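Side-chain contacts in ESSB (Geobacillus thermodenitrificans, PDB 4ANO), which is an integral membrane component of the bacterial type VII secretion system, represented here by its cytoplasmic part and probably helping to build the secretion apparatus: residues L74-I79 against L153-G158; V110-L115 against K149-A154; A78-K81 against S86-R89; T82-R87 against D199-K204. All coordinates share one frame; numbering follows the deposited sequence. Where two conformers were deposited one is given.

Contact 1: residues L74-I79 against L153-G158; sequences LTFAAI and LALTEG
This is a buried, wholly apolar contact in which the short helix 76-80 meets the C-terminal end of helix 141-155, inside the helical part of what is probably a protein-kinase-like fold. Phe-76 carries it. Its CG stands anti to the backbone N (chi1 -173°), which swings the ring across the gap although the CB itself does not point at the other helix. The far end of the ring then lands on Leu-155, with Phe-76 CZ 3.5 Å from Leu-155 CB. Leu-155 CD1 sits over one face of the Phe-76 ring in a CH-pi contact, 4.0 Å from its centroid and 22° off the normal, so that it lies a little toward the rim and not squarely above the centre. The carbonyl carbon of Ala-154 approaches the ring edge near its plane, and the alanine methyl is a looser neighbour, Phe-76 CZ to Ala-154 CB being 4.3 Å. Ile-79, one turn on from Phe-76, adds its CG2 branch against Leu-155 CD1 at 4.2 Å; that methyl thus touches both the ring face and the isoleucine branch. Phe-117 of strand 115-117 touches both Phe-76 and Ile-79, while Ala-90 of helix 84-98 touches Leu-155, tying the pair to its surroundings. Pairing of Leu-74 with Phe-117 precedes the helix, whose start is fixed by an N-cap: Thr-75 OG1 accepts from Ala-78 N at 3.1 Å, with an N-H...O angle of 156°.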
loop_
_atom_site.group_PDB
_atom_site.type_symbol
_atom_site.label_atom_id
_atom_site.label_comp_id
_atom_site.label_asym_id
_atom_site.label_seq_id
_atom_site.Cartn_x
_atom_site.Cartn_y
_atom_site.Cartn_z
ATOM N N LEU A 74 -5.148 -5.439 -11.473
ATOM C CA LEU A 74 -5.681 -6.386 -10.459
ATOM C C LEU A 74 -5.692 -5.757 -9.048
ATOM O O LEU A 74 -4.759 -5.032 -8.651
ATOM C CB LEU A 74 -4.812 -7.678 -10.363
ATOM C CG LEU A 74 -4.592 -8.848 -11.350
ATOM C CD1 LEU A 74 -5.739 -9.080 -12.275
ATOM C CD2 LEU A 74 -3.221 -8.713 -12.103
ATOM N N THR A 75 -6.734 -6.062 -8.292
ATOM C CA THR A 75 -6.860 -5.601 -6.930
ATOM C C THR A 75 -6.015 -6.416 -6.033
ATOM O O THR A 75 -5.517 -7.498 -6.392
ATOM C CB THR A 75 -8.342 -5.807 -6.485
ATOM O OG1 THR A 75 -8.632 -7.215 -6.551
ATOM C CG2 THR A 75 -9.278 -5.133 -7.503
ATOM N N PHE A 76 -5.855 -5.873 -4.816
ATOM C CA PHE A 76 -5.119 -6.553 -3.786
ATOM C C PHE A 76 -5.792 -7.929 -3.521
ATOM O O PHE A 76 -5.125 -8.962 -3.450
ATOM C CB PHE A 76 -5.172 -5.695 -2.519
ATOM C CG PHE A 76 -4.300 -6.235 -1.416
ATOM C CD1 PHE A 76 -4.788 -7.188 -0.505
ATOM C CD2 PHE A 76 -2.954 -5.806 -1.284
ATOM C CE1 PHE A 76 -3.989 -7.635 0.504
ATOM C CE2 PHE A 76 -2.159 -6.231 -0.212
ATOM C CZ PHE A 76 -2.702 -7.159 0.669
ATOM N N ALA A 77 -7.100 -7.956 -3.378
ATOM C CA ALA A 77 -7.729 -9.270 -3.120
ATOM C C ALA A 77 -7.506 -10.303 -4.245
ATOM O O ALA A 77 -7.305 -11.515 -3.961
ATOM C CB ALA A 77 -9.179 -9.123 -2.700
ATOM N N ALA A 78 -7.398 -9.869 -5.519
ATOM C CA ALA A 78 -7.051 -10.785 -6.585
ATOM C C ALA A 78 -5.657 -11.402 -6.431
ATOM O O ALA A 78 -5.457 -12.589 -6.736
ATOM C CB ALA A 78 -7.190 -10.100 -7.973
ATOM N N ILE A 79 -4.669 -10.598 -6.036
ATOM C CA ILE A 79 -3.348 -11.156 -5.823
ATOM C C ILE A 79 -3.329 -12.112 -4.650
ATOM O O ILE A 79 -2.594 -13.096 -4.659
ATOM C CB ILE A 79 -2.265 -10.037 -5.733
ATOM C CG1 ILE A 79 -2.470 -9.089 -6.911
ATOM C CG2 ILE A 79 -0.912 -10.661 -5.657
ATOM C CD1 ILE A 79 -2.264 -9.822 -8.316
ATOM N N LEU A 153 1.989 -8.796 5.519
ATOM C CA LEU A 153 1.368 -9.964 6.217
ATOM C C LEU A 153 -0.019 -10.253 5.701
ATOM O O LEU A 153 -0.430 -11.407 5.492
ATOM C CB LEU A 153 1.332 -9.781 7.728
ATOM C CG LEU A 153 2.756 -9.866 8.295
ATOM C CD1 LEU A 153 2.864 -9.389 9.735
ATOM C CD2 LEU A 153 3.335 -11.192 8.109
ATOM N N ALA A 154 -0.814 -9.222 5.484
ATOM C CA ALA A 154 -2.127 -9.428 4.890
ATOM C C ALA A 154 -2.037 -10.089 3.493
ATOM O O ALA A 154 -2.902 -10.883 3.129
ATOM C CB ALA A 154 -2.889 -8.151 4.801
ATOM N N LEU A 155 -1.021 -9.763 2.722
ATOM C CA LEU A 155 -0.918 -10.302 1.375
ATOM C C LEU A 155 -0.366 -11.764 1.364
ATOM O O LEU A 155 -0.809 -12.576 0.529
ATOM C CB LEU A 155 0.005 -9.404 0.585
ATOM C CG LEU A 155 0.280 -9.743 -0.869
ATOM C CD1 LEU A 155 -1.068 -9.697 -1.585
ATOM C CD2 LEU A 155 1.232 -8.748 -1.475
ATOM N N THR A 156 0.567 -12.053 2.268
ATOM C CA THR A 156 1.385 -13.280 2.229
ATOM C C THR A 156 0.807 -14.330 3.156
ATOM O O THR A 156 0.190 -15.242 2.698
ATOM C CB THR A 156 2.875 -13.016 2.561
ATOM O OG1 THR A 156 2.999 -12.383 3.858
ATOM C CG2 THR A 156 3.488 -12.067 1.513
ATOM N N GLU A 157 1.075 -14.200 4.445
ATOM C CA GLU A 157 0.497 -15.056 5.502
ATOM C C GLU A 157 -1.019 -15.092 5.382
ATOM O O GLU A 157 -1.638 -16.177 5.334
ATOM C CB GLU A 157 0.864 -14.490 6.864
ATOM C CG GLU A 157 0.448 -15.381 8.035
ATOM C CD GLU A 157 1.639 -16.005 8.764
ATOM O OE1 GLU A 157 2.542 -16.603 8.112
ATOM O OE2 GLU A 157 1.648 -15.896 10.015
ATOM N N GLY A 158 -1.598 -13.904 5.343
ATOM C CA GLY A 158 -2.994 -13.664 5.188
ATOM C C GLY A 158 -3.926 -14.391 6.178
ATOM O O GLY A 158 -5.003 -14.844 5.776
#

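Contact 2: residues V110-L115 against K149-A154; sequences VCPENL and KATVLA
No planar side-chain group carries this contact between loop and helix; the nearby aromatic is Phe-162 of helix 162-168, which touches both Pro-112 and Thr-151. Pro-112 CD lies 3.8 Å from Thr-151 OG1, the two side chains sliding past each other in opposite directions. The loop Val-110 to Leu-115 bears the sequence Cys-Pro-Glu-Asn and is placed between short strands, consistent with the catalytic-loop region of a protein-kinase-like fold; here it is packed against the C-terminal half of helix 141-155. Thr-151 does nearly all the work from the helix side. Its CG2 is anti to the backbone N and OG1 lies beside that N (chi1 -60°), which splits the two branches between different neighbours. Thr-151 CG2 meets Leu-115 CD1 tip to tip at 3.8 Å. Thr-151 OG1 faces the turn at Cys-111, 3.5 Å from Cys-111 CA, and although Val-110 O is equally near, the hydroxyl is hydrogen-bonded to Glu-147 O one turn back in its own helix, so its polar end is satisfied. Replacing Thr-151 with an alanine would probably leave Leu-115 CD1 and Pro-112 CD without their facing atoms, opening a gap between loop and helix. Val-110 adds its CG1 methyl alongside, 3.8 Å from Thr-151 CB and 3.6 Å from Thr-151 OG1.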
loop_
_atom_site.group_PDB
_atom_site.type_symbol
_atom_site.label_atom_id
_atom_site.label_comp_id
_atom_site.label_asym_id
_atom_site.label_seq_id
_atom_site.Cartn_x
_atom_site.Cartn_y
_atom_site.Cartn_z
ATOM N N VAL A 110 0.396 3.103 2.763
ATOM C CA VAL A 110 0.370 1.729 2.288
ATOM C C VAL A 110 -0.722 0.945 3.023
ATOM O O VAL A 110 -0.736 0.786 4.260
ATOM C CB VAL A 110 1.736 1.034 2.486
ATOM C CG1 VAL A 110 1.652 -0.424 2.054
ATOM C CG2 VAL A 110 2.831 1.826 1.742
ATOM N N CYS A 111 -1.689 0.427 2.274
ATOM C CA CYS A 111 -2.722 -0.428 2.819
ATOM C C CYS A 111 -3.390 -1.128 1.628
ATOM O O CYS A 111 -3.243 -0.635 0.521
ATOM C CB CYS A 111 -3.670 0.257 3.777
ATOM S SG CYS A 111 -4.590 1.613 2.843
ATOM N N PRO A 112 -4.108 -2.232 1.850
ATOM C CA PRO A 112 -4.652 -3.008 0.725
ATOM C C PRO A 112 -5.639 -2.194 -0.110
ATOM O O PRO A 112 -5.603 -2.351 -1.346
ATOM C CB PRO A 112 -5.354 -4.214 1.440
ATOM C CG PRO A 112 -4.392 -4.448 2.604
ATOM C CD PRO A 112 -4.056 -3.028 3.098
ATOM N N GLU A 113 -6.379 -1.274 0.497
ATOM C CA GLU A 113 -7.419 -0.499 -0.237
ATOM C C GLU A 113 -6.729 0.442 -1.218
ATOM O O GLU A 113 -7.363 0.925 -2.199
ATOM C CB GLU A 113 -8.243 0.368 0.719
ATOM C CG GLU A 113 -9.510 0.886 0.113
ATOM C CD GLU A 113 -10.366 1.743 1.041
ATOM O OE1 GLU A 113 -9.930 2.203 2.136
ATOM O OE2 GLU A 113 -11.535 1.946 0.618
ATOM N N ASN A 114 -5.474 0.768 -0.938
ATOM C CA ASN A 114 -4.770 1.760 -1.742
ATOM C C ASN A 114 -3.847 1.202 -2.798
ATOM O O ASN A 114 -3.048 1.936 -3.373
ATOM C CB ASN A 114 -4.004 2.705 -0.819
ATOM C CG ASN A 114 -3.749 4.041 -1.455
ATOM O OD1 ASN A 114 -4.562 4.564 -2.257
ATOM N ND2 ASN A 114 -2.600 4.634 -1.092
ATOM N N LEU A 115 -3.921 -0.110 -3.013
ATOM C CA LEU A 115 -2.984 -0.698 -3.947
ATOM C C LEU A 115 -3.657 -1.440 -5.097
ATOM O O LEU A 115 -4.596 -2.175 -4.873
ATOM C CB LEU A 115 -2.149 -1.713 -3.227
ATOM C CG LEU A 115 -1.093 -1.232 -2.234
ATOM C CD1 LEU A 115 -0.534 -2.402 -1.413
ATOM C CD2 LEU A 115 0.067 -0.515 -2.993
ATOM N N LYS A 149 4.484 -3.611 6.998
ATOM C CA LYS A 149 4.537 -4.937 7.652
ATOM C C LYS A 149 3.110 -5.544 7.640
ATOM O O LYS A 149 2.928 -6.727 7.267
ATOM C CB LYS A 149 5.048 -4.795 9.083
ATOM C CG LYS A 149 6.593 -4.575 9.164
ATOM C CD LYS A 149 6.952 -4.186 10.636
ATOM C CE LYS A 149 8.462 -4.179 10.902
ATOM N NZ LYS A 149 8.738 -3.593 12.275
ATOM N N ALA A 150 2.121 -4.717 7.994
ATOM C CA ALA A 150 0.752 -5.219 8.083
ATOM C C ALA A 150 0.268 -5.606 6.689
ATOM O O ALA A 150 -0.465 -6.592 6.523
ATOM C CB ALA A 150 -0.164 -4.247 8.731
ATOM N N THR A 151 0.563 -4.742 5.704
ATOM C CA THR A 151 0.130 -4.993 4.290
ATOM C C THR A 151 0.781 -6.257 3.708
ATOM O O THR A 151 0.143 -7.133 3.076
ATOM C CB THR A 151 0.395 -3.794 3.396
ATOM O OG1 THR A 151 -0.354 -2.702 3.950
ATOM C CG2 THR A 151 -0.055 -4.127 1.963
ATOM N N VAL A 152 2.072 -6.404 3.947
ATOM C CA VAL A 152 2.769 -7.605 3.496
ATOM C C VAL A 152 2.232 -8.864 4.207
ATOM O O VAL A 152 2.008 -9.889 3.503
ATOM C CB VAL A 152 4.264 -7.414 3.868
ATOM C CG1 VAL A 152 5.044 -8.773 3.800
ATOM C CG2 VAL A 152 4.884 -6.396 2.905
ATOM N N LEU A 153 1.989 -8.796 5.519
ATOM C CA LEU A 153 1.368 -9.964 6.217
ATOM C C LEU A 153 -0.019 -10.253 5.701
ATOM O O LEU A 153 -0.430 -11.407 5.492
ATOM C CB LEU A 153 1.332 -9.781 7.728
ATOM C CG LEU A 153 2.756 -9.866 8.295
ATOM C CD1 LEU A 153 2.864 -9.389 9.735
ATOM C CD2 LEU A 153 3.335 -11.192 8.109
ATOM N N ALA A 154 -0.814 -9.222 5.484
ATOM C CA ALA A 154 -2.127 -9.428 4.890
ATOM C C ALA A 154 -2.037 -10.089 3.493
ATOM O O ALA A 154 -2.902 -10.883 3.129
ATOM C CB ALA A 154 -2.889 -8.151 4.801
#

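Contact 3: residues A78-K81 against S86-R89; sequences AIRK and SRIR
Ile-79 touches Arg-87 mainly through its backbone: the carbonyl O of Ile-79 lies 3.2 Å from Arg-87 CG, while its CG2 branch is 4.3 Å from the same atom. Arg-80 follows. Its CB points away from helix 84-98, but a bend at chi2 (58°) turns the chain back, and its guanidinium stacks on that of Arg-87, centres 4.5 Å apart and planes 24° from parallel. Arg-80 NH1 rides over one face of Arg-87, toward the rim, 3.5 Å from Arg-87 NH2. The pair bridges the corner where helix 76-80 leads through a short turn into helix 84-98, in what is probably a protein-kinase-like fold. Two like charges can lie so close because backbone carbonyls at and just beyond the end of helix 141-155 probably offset them: Arg-80 NH2 bonds Gly-158 O, Arg-87 NE bonds Leu-155 O and Arg-87 NH2 bonds Thr-156 O. A leucine in place of Arg-87 would probably leave the Leu-155 and Thr-156 carbonyls without these donors and the Arg-80 guanidinium without the flat group it stacks on. The aliphatic part of Arg-87 passes along the backbone carbonyls of Ile-79 and Arg-80, its CD 3.4 Å from Arg-80 O.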
loop_
_atom_site.group_PDB
_atom_site.type_symbol
_atom_site.label_atom_id
_atom_site.label_comp_id
_atom_site.label_asym_id
_atom_site.label_seq_id
_atom_site.Cartn_x
_atom_site.Cartn_y
_atom_site.Cartn_z
ATOM N N ALA A 78 -7.398 -9.869 -5.519
ATOM C CA ALA A 78 -7.051 -10.785 -6.585
ATOM C C ALA A 78 -5.657 -11.402 -6.431
ATOM O O ALA A 78 -5.457 -12.589 -6.736
ATOM C CB ALA A 78 -7.190 -10.100 -7.973
ATOM N N ILE A 79 -4.669 -10.598 -6.036
ATOM C CA ILE A 79 -3.348 -11.156 -5.823
ATOM C C ILE A 79 -3.329 -12.112 -4.650
ATOM O O ILE A 79 -2.594 -13.096 -4.659
ATOM C CB ILE A 79 -2.265 -10.037 -5.733
ATOM C CG1 ILE A 79 -2.470 -9.089 -6.911
ATOM C CG2 ILE A 79 -0.912 -10.661 -5.657
ATOM C CD1 ILE A 79 -2.264 -9.822 -8.316
ATOM N N ARG A 80 -4.132 -11.817 -3.640
ATOM C CA ARG A 80 -4.258 -12.663 -2.433
ATOM C C ARG A 80 -4.695 -14.122 -2.801
ATOM O O ARG A 80 -4.381 -15.086 -2.088
ATOM C CB ARG A 80 -5.179 -11.959 -1.392
ATOM C CG ARG A 80 -5.489 -12.716 -0.007
ATOM C CD ARG A 80 -4.294 -13.144 0.933
ATOM N NE ARG A 80 -4.783 -14.026 2.020
ATOM C CZ ARG A 80 -4.945 -15.346 1.905
ATOM N NH1 ARG A 80 -4.628 -15.969 0.753
ATOM N NH2 ARG A 80 -5.389 -16.061 2.941
ATOM N N LYS A 81 -5.313 -14.266 -3.962
ATOM C CA LYS A 81 -5.713 -15.586 -4.469
ATOM C C LYS A 81 -4.661 -16.396 -5.214
ATOM O O LYS A 81 -4.922 -17.577 -5.558
ATOM C CB LYS A 81 -6.935 -15.472 -5.386
ATOM C CG LYS A 81 -8.089 -14.815 -4.660
ATOM C CD LYS A 81 -9.193 -14.669 -5.705
ATOM C CE LYS A 81 -10.398 -13.873 -5.162
ATOM N NZ LYS A 81 -10.912 -14.250 -3.810
ATOM N N SER A 86 4.052 -16.362 -5.377
ATOM C CA SER A 86 3.682 -15.159 -6.058
ATOM C C SER A 86 3.354 -13.936 -5.159
ATOM O O SER A 86 3.663 -12.770 -5.470
ATOM C CB SER A 86 2.357 -15.486 -6.695
ATOM O OG SER A 86 1.887 -14.316 -7.279
ATOM N N ARG A 87 2.575 -14.211 -4.128
ATOM C CA ARG A 87 2.334 -13.125 -3.144
ATOM C C ARG A 87 3.601 -12.597 -2.474
ATOM O O ARG A 87 3.708 -11.386 -2.193
ATOM C CB ARG A 87 1.306 -13.611 -2.123
ATOM C CG ARG A 87 -0.141 -13.583 -2.649
ATOM C CD ARG A 87 -0.968 -14.827 -2.229
ATOM N NE ARG A 87 -0.940 -15.196 -0.799
ATOM C CZ ARG A 87 -1.243 -16.420 -0.350
ATOM N NH1 ARG A 87 -1.576 -17.386 -1.193
ATOM N NH2 ARG A 87 -1.211 -16.695 0.968
ATOM N N ILE A 88 4.560 -13.474 -2.157
ATOM C CA ILE A 88 5.814 -12.983 -1.494
ATOM C C ILE A 88 6.619 -12.168 -2.488
ATOM O O ILE A 88 7.254 -11.168 -2.099
ATOM C CB ILE A 88 6.744 -14.142 -1.012
ATOM C CG1 ILE A 88 6.060 -14.887 0.115
ATOM C CG2 ILE A 88 8.188 -13.572 -0.532
ATOM C CD1 ILE A 88 6.747 -16.294 0.314
ATOM N N ARG A 89 6.554 -12.519 -3.786
ATOM C CA ARG A 89 7.340 -11.752 -4.774
ATOM C C ARG A 89 6.726 -10.380 -4.883
ATOM O O ARG A 89 7.464 -9.386 -5.009
ATOM C CB ARG A 89 7.390 -12.458 -6.144
ATOM C CG ARG A 89 8.584 -13.484 -6.226
ATOM C CD ARG A 89 8.528 -14.342 -7.523
ATOM N NE ARG A 89 9.520 -15.449 -7.540
ATOM C CZ ARG A 89 9.421 -16.561 -8.297
ATOM N NH1 ARG A 89 8.375 -16.749 -9.107
ATOM N NH2 ARG A 89 10.367 -17.511 -8.245
#

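Contact 4: residues T82-R87 against D199-K204; sequences TTLLSR and DEEEAK
Van der Waals contacts come from Leu-84 and Leu-85, in the first turn of helix 84-98, against the Glu-201 and Glu-202 side of helix 187-207. Leu-84 meets the carboxylate of Glu-201, the two side chains crossing at about a right angle, with Leu-84 CD2 3.7 Å from Glu-201 OE1. Leu-85 lies against aliphatic carbons of the glutamates, Leu-85 CB 4.0 Å from Glu-201 CG and Leu-85 CD1 4.1 Å from Glu-202 CB. Val-198, a turn before on helix 187-207, also touches Leu-85. Between the two segments the polar link is a water. With CG anti to the backbone N and the chain then bent at chi2 (63°), Glu-201 turns its carboxylate to the helix start, where the water accepts from Leu-85 N at 3.0 Å and donates to Glu-201 OE2 at 2.9 Å. The N-cap residue, Thr-83, makes no capping bond with its side chain, and the amide-rich helix start probably suits the negative charge. Glu-202 has its carboxylate elsewhere, in salt bridges to Arg-206 and to Arg-89 of helix 84-98. Bonds inside Thr-82 to Arg-87 brace the turn: Ser-86 OG pairs with Thr-82 OG1 at 3.1 Å, and Arg-87 NH1 gives Thr-82 O an in-plane bond of 2.9 Å (N-H...O 164°), while Leu-84 CA lies over one face of that guanidinium. A water bridging the first-turn amide of one helix to a glutamate on the side of the other thus marks a surface helix-helix contact within the helical part of a probably kinase-like fold.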
loop_
_atom_site.group_PDB
_atom_site.type_symbol
_atom_site.label_atom_id
_atom_site.label_comp_id
_atom_site.label_asym_id
_atom_site.label_seq_id
_atom_site.Cartn_x
_atom_site.Cartn_y
_atom_site.Cartn_z
ATOM N N THR A 82 -3.538 -15.770 -5.569
ATOM C CA THR A 82 -2.442 -16.420 -6.277
ATOM C C THR A 82 -1.683 -17.281 -5.288
ATOM O O THR A 82 -1.989 -17.269 -4.086
ATOM C CB THR A 82 -1.503 -15.389 -6.968
ATOM O OG1 THR A 82 -0.924 -14.483 -6.012
ATOM C CG2 THR A 82 -2.269 -14.532 -7.968
ATOM N N THR A 83 -0.732 -18.033 -5.813
ATOM C CA THR A 83 0.266 -18.799 -5.079
ATOM C C THR A 83 0.970 -18.016 -3.929
ATOM O O THR A 83 1.205 -16.829 -4.085
ATOM C CB THR A 83 1.268 -19.193 -6.166
ATOM O OG1 THR A 83 0.918 -20.492 -6.692
ATOM C CG2 THR A 83 2.649 -19.183 -5.689
ATOM N N LEU A 84 1.304 -18.671 -2.805
ATOM C CA LEU A 84 2.127 -18.035 -1.764
ATOM C C LEU A 84 3.385 -17.430 -2.380
ATOM O O LEU A 84 3.720 -16.276 -2.108
ATOM C CB LEU A 84 2.490 -18.989 -0.618
ATOM C CG LEU A 84 3.305 -18.358 0.514
ATOM C CD1 LEU A 84 2.576 -17.110 1.096
ATOM C CD2 LEU A 84 3.503 -19.375 1.592
ATOM N N LEU A 85 4.066 -18.182 -3.262
ATOM C CA LEU A 85 5.312 -17.724 -3.881
ATOM C C LEU A 85 5.143 -16.395 -4.632
ATOM O O LEU A 85 5.886 -15.374 -4.495
ATOM C CB LEU A 85 5.884 -18.797 -4.849
ATOM C CG LEU A 85 7.153 -18.382 -5.626
ATOM C CD1 LEU A 85 8.348 -17.918 -4.789
ATOM C CD2 LEU A 85 7.589 -19.521 -6.592
ATOM N N SER A 86 4.052 -16.362 -5.377
ATOM C CA SER A 86 3.682 -15.159 -6.058
ATOM C C SER A 86 3.354 -13.936 -5.159
ATOM O O SER A 86 3.663 -12.770 -5.470
ATOM C CB SER A 86 2.357 -15.486 -6.695
ATOM O OG SER A 86 1.887 -14.316 -7.279
ATOM N N ARG A 87 2.575 -14.211 -4.128
ATOM C CA ARG A 87 2.334 -13.125 -3.144
ATOM C C ARG A 87 3.601 -12.597 -2.474
ATOM O O ARG A 87 3.708 -11.386 -2.193
ATOM C CB ARG A 87 1.306 -13.611 -2.123
ATOM C CG ARG A 87 -0.141 -13.583 -2.649
ATOM C CD ARG A 87 -0.968 -14.827 -2.229
ATOM N NE ARG A 87 -0.940 -15.196 -0.799
ATOM C CZ ARG A 87 -1.243 -16.420 -0.350
ATOM N NH1 ARG A 87 -1.576 -17.386 -1.193
ATOM N NH2 ARG A 87 -1.211 -16.695 0.968
ATOM N N ASP A 199 13.031 -17.509 -1.018
ATOM C CA ASP A 199 13.961 -18.629 -1.329
ATOM C C ASP A 199 13.408 -19.952 -0.797
ATOM O O ASP A 199 13.366 -20.957 -1.508
ATOM C CB ASP A 199 15.399 -18.417 -0.752
ATOM C CG ASP A 199 16.218 -17.361 -1.525
ATOM O OD1 ASP A 199 15.793 -16.964 -2.634
ATOM O OD2 ASP A 199 17.286 -16.904 -1.001
ATOM N N GLU A 200 12.946 -19.953 0.455
ATOM C CA GLU A 200 12.398 -21.145 1.075
ATOM C C GLU A 200 11.195 -21.641 0.313
ATOM O O GLU A 200 11.039 -22.865 -0.001
ATOM C CB GLU A 200 12.036 -20.852 2.535
ATOM C CG GLU A 200 13.262 -20.736 3.421
ATOM C CD GLU A 200 12.921 -20.364 4.848
ATOM O OE1 GLU A 200 11.732 -20.061 5.151
ATOM O OE2 GLU A 200 13.863 -20.383 5.676
ATOM N N GLU A 201 10.335 -20.681 -0.021
ATOM C CA GLU A 201 9.105 -21.035 -0.668
ATOM C C GLU A 201 9.337 -21.466 -2.115
ATOM O O GLU A 201 8.688 -22.387 -2.599
ATOM C CB GLU A 201 8.126 -19.837 -0.668
ATOM C CG GLU A 201 6.801 -20.269 -1.234
ATOM C CD GLU A 201 6.068 -21.382 -0.396
ATOM O OE1 GLU A 201 6.381 -21.602 0.806
ATOM O OE2 GLU A 201 5.086 -21.997 -0.920
ATOM N N GLU A 202 10.299 -20.856 -2.793
ATOM C CA GLU A 202 10.631 -21.278 -4.178
ATOM C C GLU A 202 11.189 -22.735 -4.195
ATOM O O GLU A 202 10.815 -23.508 -5.068
ATOM C CB GLU A 202 11.686 -20.349 -4.804
ATOM C CG GLU A 202 12.170 -20.806 -6.164
ATOM C CD GLU A 202 13.027 -19.816 -6.929
ATOM O OE1 GLU A 202 12.684 -18.600 -6.957
ATOM O OE2 GLU A 202 13.990 -20.260 -7.555
ATOM N N ALA A 203 11.998 -23.091 -3.208
ATOM C CA ALA A 203 12.557 -24.490 -3.154
ATOM C C ALA A 203 11.389 -25.462 -2.997
ATOM O O ALA A 203 11.340 -26.521 -3.674
ATOM C CB ALA A 203 13.557 -24.591 -2.002
ATOM N N LYS A 204 10.380 -25.105 -2.200
ATOM C CA LYS A 204 9.206 -26.002 -1.995
ATOM C C LYS A 204 8.387 -26.236 -3.251
ATOM O O LYS A 204 7.960 -27.323 -3.518
ATOM C CB LYS A 204 8.299 -25.514 -0.849
ATOM C CG LYS A 204 8.917 -25.693 0.563
ATOM C CD LYS A 204 8.019 -25.063 1.650
ATOM C CE LYS A 204 8.609 -25.218 3.055
ATOM N NZ LYS A 204 7.841 -24.413 4.074
HETATM O O HOH W 1 3.622 -21.139 -3.259
#

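Overall arrangement
Contacts 1 and 2 converge on helix 141-155, where both end along the chain, centres about 8 Å apart, and touch through Phe-76, which packs on Thr-151 and Leu-115. Contact 3 starts from the same helix 76-80 as contact 1, its centre about 5 Å away, and hands on through helix 84-98 to contact 4, centres about 9 Å apart. Contacts 2 and 4 are about 19 Å apart between centres and do not touch. Along the chain contact 3 closes before contact 2 opens, and contact 2 is nested inside the loop closed by contact 4. Together the four join loop 110-115, the corner 76-89, helix 141-155 and the surface helix 187-207 within the cytoplasmic domain.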